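Local coordinates for protein peptidyl tryptophan dihydroxylase (Pseudomonas putida, PDB 7CTQ) that is a flavin-dependent monooxygenase that probably dihydroxylates a tryptophan of a peptide substrate during biogenesis of the tryptophylquinone cofactor of quinohemoprotein amine dehydrogenase, at residues I125-D128 / V132-A135; A285-N290 / P364-G369; A409-L414 / M421-L426. All blocks are in the same frame, centred on the assembly; numbering follows the deposited sequence. Where two conformers were deposited one is given.

Contact 1 (I125-D128 / V132-A135)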
loop_
_atom_site.group_PDB
_atom_site.type_symbol
_atom_site.label_atom_id
_atom_site.label_comp_id
_atom_site.label_asym_id
_atom_site.label_seq_id
_atom_site.Cartn_x
_atom_site.Cartn_y
_atom_site.Cartn_z
ATOM N N ILE A 125 9.394 12.604 20.730
ATOM C CA ILE A 125 8.011 12.537 20.275
ATOM C C ILE A 125 7.137 13.225 21.307
ATOM O O ILE A 125 6.875 12.676 22.382
ATOM C CB ILE A 125 7.558 11.093 20.050
ATOM C CG1 ILE A 125 8.727 10.251 19.535
ATOM C CG2 ILE A 125 6.370 11.052 19.099
ATOM C CD1 ILE A 125 8.345 8.840 19.249
ATOM N N ARG A 126 6.666 14.414 20.964
ATOM C CA ARG A 126 5.880 15.244 21.859
ATOM C C ARG A 126 4.410 15.099 21.480
ATOM O O ARG A 126 4.044 15.306 20.319
ATOM C CB ARG A 126 6.369 16.690 21.770
ATOM C CG ARG A 126 7.825 16.817 22.260
ATOM C CD ARG A 126 8.569 18.031 21.706
ATOM N NE ARG A 126 8.311 19.231 22.491
ATOM C CZ ARG A 126 7.406 20.148 22.169
ATOM N NH1 ARG A 126 6.685 20.010 21.063
ATOM N NH2 ARG A 126 7.227 21.208 22.948
ATOM N N LEU A 127 3.588 14.700 22.447
ATOM C CA LEU A 127 2.173 14.425 22.243
ATOM C C LEU A 127 1.327 15.625 22.656
ATOM O O LEU A 127 1.776 16.508 23.395
ATOM C CB LEU A 127 1.750 13.186 23.039
ATOM C CG LEU A 127 1.658 11.863 22.279
ATOM C CD1 LEU A 127 3.048 11.309 21.973
ATOM C CD2 LEU A 127 0.833 10.858 23.070
ATOM N N ASP A 128 0.079 15.633 22.177
ATOM C CA ASP A 128 -0.825 16.755 22.435
ATOM C C ASP A 128 -1.067 16.974 23.924
ATOM O O ASP A 128 -1.229 18.119 24.361
ATOM C CB ASP A 128 -2.153 16.526 21.713
ATOM C CG ASP A 128 -2.353 17.467 20.543
ATOM O OD1 ASP A 128 -3.235 17.183 19.706
ATOM O OD2 ASP A 128 -1.656 18.500 20.472
ATOM N N VAL A 132 6.159 13.428 26.558
ATOM C CA VAL A 132 7.285 13.342 25.645
ATOM C C VAL A 132 7.833 11.928 25.736
ATOM O O VAL A 132 8.314 11.513 26.798
ATOM C CB VAL A 132 8.373 14.380 25.970
ATOM C CG1 VAL A 132 9.591 14.183 25.071
ATOM C CG2 VAL A 132 7.815 15.788 25.814
ATOM N N LEU A 133 7.748 11.185 24.635
ATOM C CA LEU A 133 8.278 9.830 24.563
ATOM C C LEU A 133 9.577 9.833 23.769
ATOM O O LEU A 133 9.629 10.358 22.652
ATOM C CB LEU A 133 7.260 8.878 23.935
ATOM C CG LEU A 133 5.866 8.948 24.571
ATOM C CD1 LEU A 133 4.768 8.508 23.604
ATOM C CD2 LEU A 133 5.817 8.134 25.864
ATOM N N GLN A 134 10.626 9.261 24.356
ATOM C CA GLN A 134 11.936 9.210 23.720
ATOM C C GLN A 134 12.043 7.942 22.880
ATOM O O GLN A 134 11.666 6.856 23.334
ATOM C CB GLN A 134 13.053 9.256 24.766
ATOM C CG GLN A 134 14.463 9.360 24.173
ATOM C CD GLN A 134 15.206 8.024 24.126
ATOM O OE1 GLN A 134 14.636 6.963 24.404
ATOM N NE2 GLN A 134 16.484 8.076 23.764
ATOM N N ALA A 135 12.546 8.085 21.654
ATOM C CA ALA A 135 12.733 6.959 20.749
ATOM C C ALA A 135 14.168 6.938 20.258
ATOM O O ALA A 135 14.689 7.962 19.809
ATOM C CB ALA A 135 11.773 7.032 19.559
#
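Ile125 and Leu133 face each other as an antiparallel hydrogen-bonded pair: Ile125 N gives to Leu133 O at 3.0 Å, and Leu133 N returns the bond to Ile125 O at 2.8 Å. Ile125 O also receives a CA-H contact from Val132 CA (3.4 Å).

The side chain of Ile125 climbs past the partner strand. Its CB lies 3.4 Å from Leu133 O, and CG1, turned to the side of its own backbone N (chi1 -34°, away from a staggered value), comes to 3.2 Å from the same oxygen. At the tip, CD1 reaches the methyl CB of Ala135 (3.9 Å), where the small alanine lets the isoleucine lie close to the strand. Ile125 and Ala135 also touch Val9 of strand 8-11. On the same side of the hairpin, Leu127 CD1 meets Leu133 CD1 at 3.7 Å, the two side chains crossing obliquely, and both leucines also touch Val34. These branched apolar groups suit a face turned to the protein interior. On the other face, Arg126 and Val132 point the same way, the arginine laying its CG methylene against Val132 CG2 (3.7 Å), while its guanidinium forms a long, weak ion pair with Glu116 of strand 108-119.

The arrangement is a beta hairpin at the margin of the mixed sheet of a Rossmann-type FAD-binding fold, strand 132-135 being outermost within this chain.

Contact 2 (A285-N290 / P364-G369)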
loop_
_atom_site.group_PDB
_atom_site.type_symbol
_atom_site.label_atom_id
_atom_site.label_comp_id
_atom_site.label_asym_id
_atom_site.label_seq_id
_atom_site.Cartn_x
_atom_site.Cartn_y
_atom_site.Cartn_z
ATOM N N ALA A 285 9.906 -4.112 6.218
ATOM C CA ALA A 285 10.380 -3.066 7.122
ATOM C C ALA A 285 11.064 -3.636 8.363
ATOM O O ALA A 285 12.147 -3.141 8.726
ATOM C CB ALA A 285 9.213 -2.139 7.496
ATOM N N PRO A 286 10.531 -4.667 9.037
ATOM C CA PRO A 286 11.242 -5.171 10.228
ATOM C C PRO A 286 12.674 -5.627 9.965
ATOM O O PRO A 286 13.538 -5.383 10.815
ATOM C CB PRO A 286 10.345 -6.323 10.708
ATOM C CG PRO A 286 8.991 -5.942 10.263
ATOM C CD PRO A 286 9.188 -5.272 8.924
ATOM N N VAL A 287 12.975 -6.265 8.825
ATOM C CA VAL A 287 14.366 -6.660 8.626
ATOM C C VAL A 287 15.237 -5.440 8.336
ATOM O O VAL A 287 16.440 -5.438 8.648
ATOM C CB VAL A 287 14.528 -7.734 7.528
ATOM C CG1 VAL A 287 14.076 -9.111 8.031
ATOM C CG2 VAL A 287 13.773 -7.343 6.263
ATOM N N VAL A 288 14.676 -4.402 7.713
ATOM C CA VAL A 288 15.468 -3.195 7.476
ATOM C C VAL A 288 15.830 -2.559 8.815
ATOM O O VAL A 288 16.996 -2.234 9.081
ATOM C CB VAL A 288 14.710 -2.221 6.549
ATOM C CG1 VAL A 288 15.406 -0.858 6.487
ATOM C CG2 VAL A 288 14.603 -2.811 5.110
ATOM N N ILE A 289 14.834 -2.420 9.694
ATOM C CA ILE A 289 15.062 -1.912 11.051
ATOM C C ILE A 289 16.076 -2.784 11.786
ATOM O O ILE A 289 17.017 -2.286 12.415
ATOM C CB ILE A 289 13.718 -1.828 11.797
ATOM C CG1 ILE A 289 12.792 -0.865 11.053
ATOM C CG2 ILE A 289 13.893 -1.406 13.277
ATOM C CD1 ILE A 289 11.350 -0.895 11.507
ATOM N N ASN A 290 15.896 -4.105 11.710
ATOM C CA ASN A 290 16.815 -5.035 12.357
ATOM C C ASN A 290 18.252 -4.803 11.899
ATOM O O ASN A 290 19.192 -4.845 12.709
ATOM C CB ASN A 290 16.365 -6.475 12.068
ATOM C CG ASN A 290 17.189 -7.503 12.802
ATOM O OD1 ASN A 290 17.325 -7.449 14.029
ATOM N ND2 ASN A 290 17.755 -8.454 12.055
ATOM N N PRO A 364 21.859 -4.896 -2.817
ATOM C CA PRO A 364 21.338 -5.351 -1.517
ATOM C C PRO A 364 20.515 -6.630 -1.627
ATOM O O PRO A 364 19.712 -6.796 -2.549
ATOM C CB PRO A 364 20.452 -4.181 -1.058
ATOM C CG PRO A 364 20.936 -2.995 -1.829
ATOM C CD PRO A 364 21.425 -3.529 -3.143
ATOM N N VAL A 365 20.689 -7.515 -0.636
ATOM C CA VAL A 365 19.960 -8.779 -0.518
ATOM C C VAL A 365 19.566 -8.980 0.942
ATOM O O VAL A 365 20.125 -8.354 1.843
ATOM C CB VAL A 365 20.793 -9.986 -1.001
ATOM C CG1 VAL A 365 21.223 -9.805 -2.440
ATOM C CG2 VAL A 365 22.024 -10.168 -0.120
ATOM N N LEU A 366 18.602 -9.875 1.173
ATOM C CA LEU A 366 18.186 -10.280 2.517
ATOM C C LEU A 366 18.791 -11.630 2.868
ATOM O O LEU A 366 18.586 -12.602 2.144
ATOM C CB LEU A 366 16.666 -10.383 2.623
ATOM C CG LEU A 366 15.885 -9.175 3.118
ATOM C CD1 LEU A 366 16.436 -7.916 2.475
ATOM C CD2 LEU A 366 14.385 -9.313 2.855
ATOM N N ARG A 367 19.532 -11.691 3.978
ATOM C CA ARG A 367 20.067 -12.954 4.486
ATOM C C ARG A 367 20.000 -12.939 6.005
ATOM O O ARG A 367 20.509 -12.007 6.638
ATOM C CB ARG A 367 21.511 -13.198 4.024
ATOM C CG ARG A 367 22.108 -14.519 4.547
ATOM C CD ARG A 367 23.505 -14.818 3.970
ATOM N NE ARG A 367 23.963 -16.180 4.275
ATOM C CZ ARG A 367 25.170 -16.656 3.965
ATOM N NH1 ARG A 367 26.048 -15.887 3.336
ATOM N NH2 ARG A 367 25.504 -17.904 4.279
ATOM N N ASP A 368 19.358 -13.962 6.580
ATOM C CA ASP A 368 19.332 -14.179 8.035
ATOM C C ASP A 368 18.826 -12.950 8.790
ATOM O O ASP A 368 19.330 -12.588 9.863
ATOM C CB ASP A 368 20.713 -14.625 8.541
ATOM C CG ASP A 368 21.121 -16.008 8.005
ATOM O OD1 ASP A 368 20.223 -16.869 7.857
ATOM O OD2 ASP A 368 22.325 -16.236 7.718
ATOM N N GLY A 369 17.808 -12.302 8.227
ATOM C CA GLY A 369 17.190 -11.159 8.865
ATOM C C GLY A 369 17.937 -9.851 8.717
ATOM O O GLY A 369 17.579 -8.873 9.378
#
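Val287 lays its two methyl branches over different parts of the hairpin, one on the turn and one on the strand: CG1 rests on the backbone of Gly369, 3.8 Å from its CA, while CG2 meets Leu366 CD2 at 4.0 Å. The valine and leucine side chains cross at about a right angle, so that branch ends meet and long flanks do not run together. A beta-branched residue suits this spot, since one methyl can serve the turn and the other the strand.

One helical turn on, Asn290 supplies the polar link. Its ND2 donates to Gly369 O at 2.7 Å, nearly straight (165° at the hydrogen). The oxygen lies in the plane of the asparagine amide, but the donor stands 46° out of the carbonyl plane of Gly369. With CG anti to the backbone N (chi1 -175°), the amide is swung from the helix toward the hairpin, and its other end, OD1, is bonded to Tyr29 OH, which fixes the amide's rotation. A leucine in place of Asn290 would probably leave Gly369 O without this donor and Tyr29 OH without its acceptor.

Asp368 and Gly369 both have positive phi, with backbone angles close to those of a type I' turn, a conformation that glycine adopts easily. This turn joins strands 359-367 and 370-378. Its hairpin leans on helix 285-294 through Val287 and Asn290, while Leu366 also reaches Phe305 of helix 299-327 and Asn290 touches Leu27 of helix 15-27.

Contact 3 (A409-L414 / M421-L426)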
loop_
_atom_site.group_PDB
_atom_site.type_symbol
_atom_site.label_atom_id
_atom_site.label_comp_id
_atom_site.label_asym_id
_atom_site.label_seq_id
_atom_site.Cartn_x
_atom_site.Cartn_y
_atom_site.Cartn_z
ATOM N N ALA A 409 28.173 -26.997 -19.558
ATOM C CA ALA A 409 29.295 -27.000 -18.619
ATOM C C ALA A 409 29.013 -26.131 -17.395
ATOM O O ALA A 409 29.380 -26.498 -16.270
ATOM C CB ALA A 409 30.566 -26.524 -19.328
ATOM N N VAL A 410 28.367 -24.975 -17.592
ATOM C CA VAL A 410 28.140 -24.028 -16.499
ATOM C C VAL A 410 27.321 -24.668 -15.386
ATOM O O VAL A 410 27.586 -24.455 -14.194
ATOM C CB VAL A 410 27.468 -22.748 -17.039
ATOM C CG1 VAL A 410 27.014 -21.846 -15.904
ATOM C CG2 VAL A 410 28.419 -22.001 -17.960
ATOM N N VAL A 411 26.335 -25.486 -15.750
ATOM C CA VAL A 411 25.407 -26.062 -14.785
ATOM C C VAL A 411 25.756 -27.507 -14.431
ATOM O O VAL A 411 25.022 -28.148 -13.671
ATOM C CB VAL A 411 23.965 -25.956 -15.306
ATOM C CG1 VAL A 411 23.697 -24.540 -15.789
ATOM C CG2 VAL A 411 23.738 -26.940 -16.439
ATOM N N SER A 412 26.868 -28.031 -14.948
ATOM C CA SER A 412 27.177 -29.449 -14.785
ATOM C C SER A 412 27.416 -29.851 -13.332
ATOM O O SER A 412 27.375 -31.046 -13.021
ATOM C CB SER A 412 28.402 -29.807 -15.614
ATOM O OG SER A 412 29.550 -29.211 -15.044
ATOM N N GLY A 413 27.662 -28.895 -12.439
ATOM C CA GLY A 413 27.914 -29.246 -11.060
ATOM C C GLY A 413 26.686 -29.397 -10.193
ATOM O O GLY A 413 26.792 -29.909 -9.073
ATOM N N LEU A 414 25.526 -28.953 -10.671
ATOM C CA LEU A 414 24.311 -29.007 -9.876
ATOM C C LEU A 414 23.609 -30.344 -10.089
ATOM O O LEU A 414 23.929 -31.101 -11.003
ATOM C CB LEU A 414 23.380 -27.845 -10.237
ATOM C CG LEU A 414 23.959 -26.428 -10.166
ATOM C CD1 LEU A 414 23.250 -25.480 -11.150
ATOM C CD2 LEU A 414 23.880 -25.909 -8.743
ATOM N N MET A 421 16.025 -26.312 -13.241
ATOM C CA MET A 421 15.534 -25.067 -12.666
ATOM C C MET A 421 16.293 -23.868 -13.224
ATOM O O MET A 421 15.690 -22.855 -13.594
ATOM C CB MET A 421 15.656 -25.128 -11.145
ATOM C CG MET A 421 15.181 -23.908 -10.393
ATOM S SD MET A 421 15.709 -23.964 -8.654
ATOM C CE MET A 421 17.480 -24.224 -8.833
ATOM N N VAL A 422 17.622 -23.973 -13.309
ATOM C CA VAL A 422 18.415 -22.851 -13.796
ATOM C C VAL A 422 18.136 -22.598 -15.273
ATOM O O VAL A 422 18.055 -21.443 -15.710
ATOM C CB VAL A 422 19.908 -23.103 -13.528
ATOM C CG1 VAL A 422 20.770 -22.238 -14.447
ATOM C CG2 VAL A 422 20.212 -22.868 -12.044
ATOM N N ARG A 423 17.975 -23.669 -16.057
ATOM C CA ARG A 423 17.685 -23.526 -17.483
ATOM C C ARG A 423 16.360 -22.814 -17.726
ATOM O O ARG A 423 16.241 -22.009 -18.658
ATOM C CB ARG A 423 17.653 -24.898 -18.150
ATOM C CG ARG A 423 18.997 -25.573 -18.235
ATOM C CD ARG A 423 18.875 -26.910 -18.952
ATOM N NE ARG A 423 20.188 -27.487 -19.238
ATOM C CZ ARG A 423 20.909 -27.223 -20.325
ATOM N NH1 ARG A 423 20.453 -26.390 -21.248
ATOM N NH2 ARG A 423 22.087 -27.804 -20.493
ATOM N N ARG A 424 15.342 -23.137 -16.933
ATOM C CA ARG A 424 14.046 -22.479 -17.084
ATOM C C ARG A 424 14.140 -20.990 -16.777
ATOM O O ARG A 424 13.528 -20.172 -17.465
ATOM C CB ARG A 424 13.016 -23.142 -16.174
ATOM C CG ARG A 424 12.579 -24.520 -16.637
ATOM C CD ARG A 424 11.308 -24.938 -15.923
ATOM N NE ARG A 424 11.435 -24.841 -14.467
ATOM C CZ ARG A 424 11.907 -25.814 -13.692
ATOM N NH1 ARG A 424 12.308 -26.961 -14.235
ATOM N NH2 ARG A 424 11.992 -25.640 -12.375
ATOM N N TRP A 425 14.885 -20.618 -15.732
ATOM C CA TRP A 425 15.073 -19.198 -15.440
ATOM C C TRP A 425 15.750 -18.488 -16.608
ATOM O O TRP A 425 15.315 -17.415 -17.033
ATOM C CB TRP A 425 15.886 -19.027 -14.151
ATOM C CG TRP A 425 15.960 -17.612 -13.667
ATOM C CD1 TRP A 425 15.052 -16.969 -12.876
ATOM C CD2 TRP A 425 16.993 -16.659 -13.950
ATOM N NE1 TRP A 425 15.461 -15.672 -12.648
ATOM C CE2 TRP A 425 16.649 -15.461 -13.295
ATOM C CE3 TRP A 425 18.186 -16.707 -14.692
ATOM C CZ2 TRP A 425 17.453 -14.313 -13.358
ATOM C CZ3 TRP A 425 18.982 -15.566 -14.752
ATOM C CH2 TRP A 425 18.611 -14.388 -14.086
ATOM N N LEU A 426 16.805 -19.088 -17.162
ATOM C CA LEU A 426 17.518 -18.435 -18.255
ATOM C C LEU A 426 16.614 -18.228 -19.462
ATOM O O LEU A 426 16.729 -17.222 -20.175
ATOM C CB LEU A 426 18.744 -19.260 -18.640
ATOM C CG LEU A 426 19.814 -19.307 -17.538
ATOM C CD1 LEU A 426 20.859 -20.379 -17.847
ATOM C CD2 LEU A 426 20.469 -17.941 -17.370
#
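Val411 and Val422 meet through branches set by their first torsions. In Val411, CG1 lies beside the backbone N (chi1 -49°); in Val422, CG1 is anti to the backbone N (chi1 159°). The two CG1 methyls come to 4.0 Å as the side chains slide past each other in opposite directions. The setting is a pair of consecutive helices joined by a tight turn: short helix 407-410, a type I beta turn from Val411 to Leu414, and helix 416-428, whose Val422 packs against the turn.

Val422 uses its second branch as well. CG2 meets Leu414 CD1 at 4.1 Å, the leucine crossing it at about a right angle, so the one valine touches both ends of the turn, one with each methyl. A beta-branched residue suits this position, its two methyls diverging from CB to meet one neighbour each. Val392 of strand 392-393 touches both Leu414 and Val422 and adds to this small apolar cluster.

At the margin, Arg423 sends its extended side chain off the helix toward the turn, until NH2 lies 4.5 Å from Val411 CG2, approaching obliquely. This is a loose van der Waals contact between a methyl and the guanidinium, and the same nitrogen forms a long, weak ion pair with Glu408. An arginine suits the place, its length carrying the charged end out to Glu408 while its side chain also touches Leu407.

The turn is tied internally as well. Leu414 N bonds to Val411 O, closing it at 3.1 Å. Just before it, Ala409 O accepts two donors from Ser412, its backbone N at 3.2 Å and its side-chain OG at 3.0 Å, both reaching the oxygen from the same face of its carbonyl plane.

In the fold
The three contacts follow one another along the chain without interleaving. Contact 1 belongs to the seven-stranded mixed sheet of the FAD-binding fold, with the side chain of Leu127 about 7 Å from the bound FAD. Contact 2 lies about 27 Å away, centre to centre, and joins helix 285-294 to the two-stranded hairpin 359-367/370-378. Contact 3, among the C-terminal helices, is centred about 28 Å from the centre of contact 2 and about 55 Å from that of contact 1. None touches another. Contact 2 therefore lies along the way from the nucleotide-binding part to the C-terminal part, attaching the hairpin that precedes the C-terminal helices to the main body of the protein.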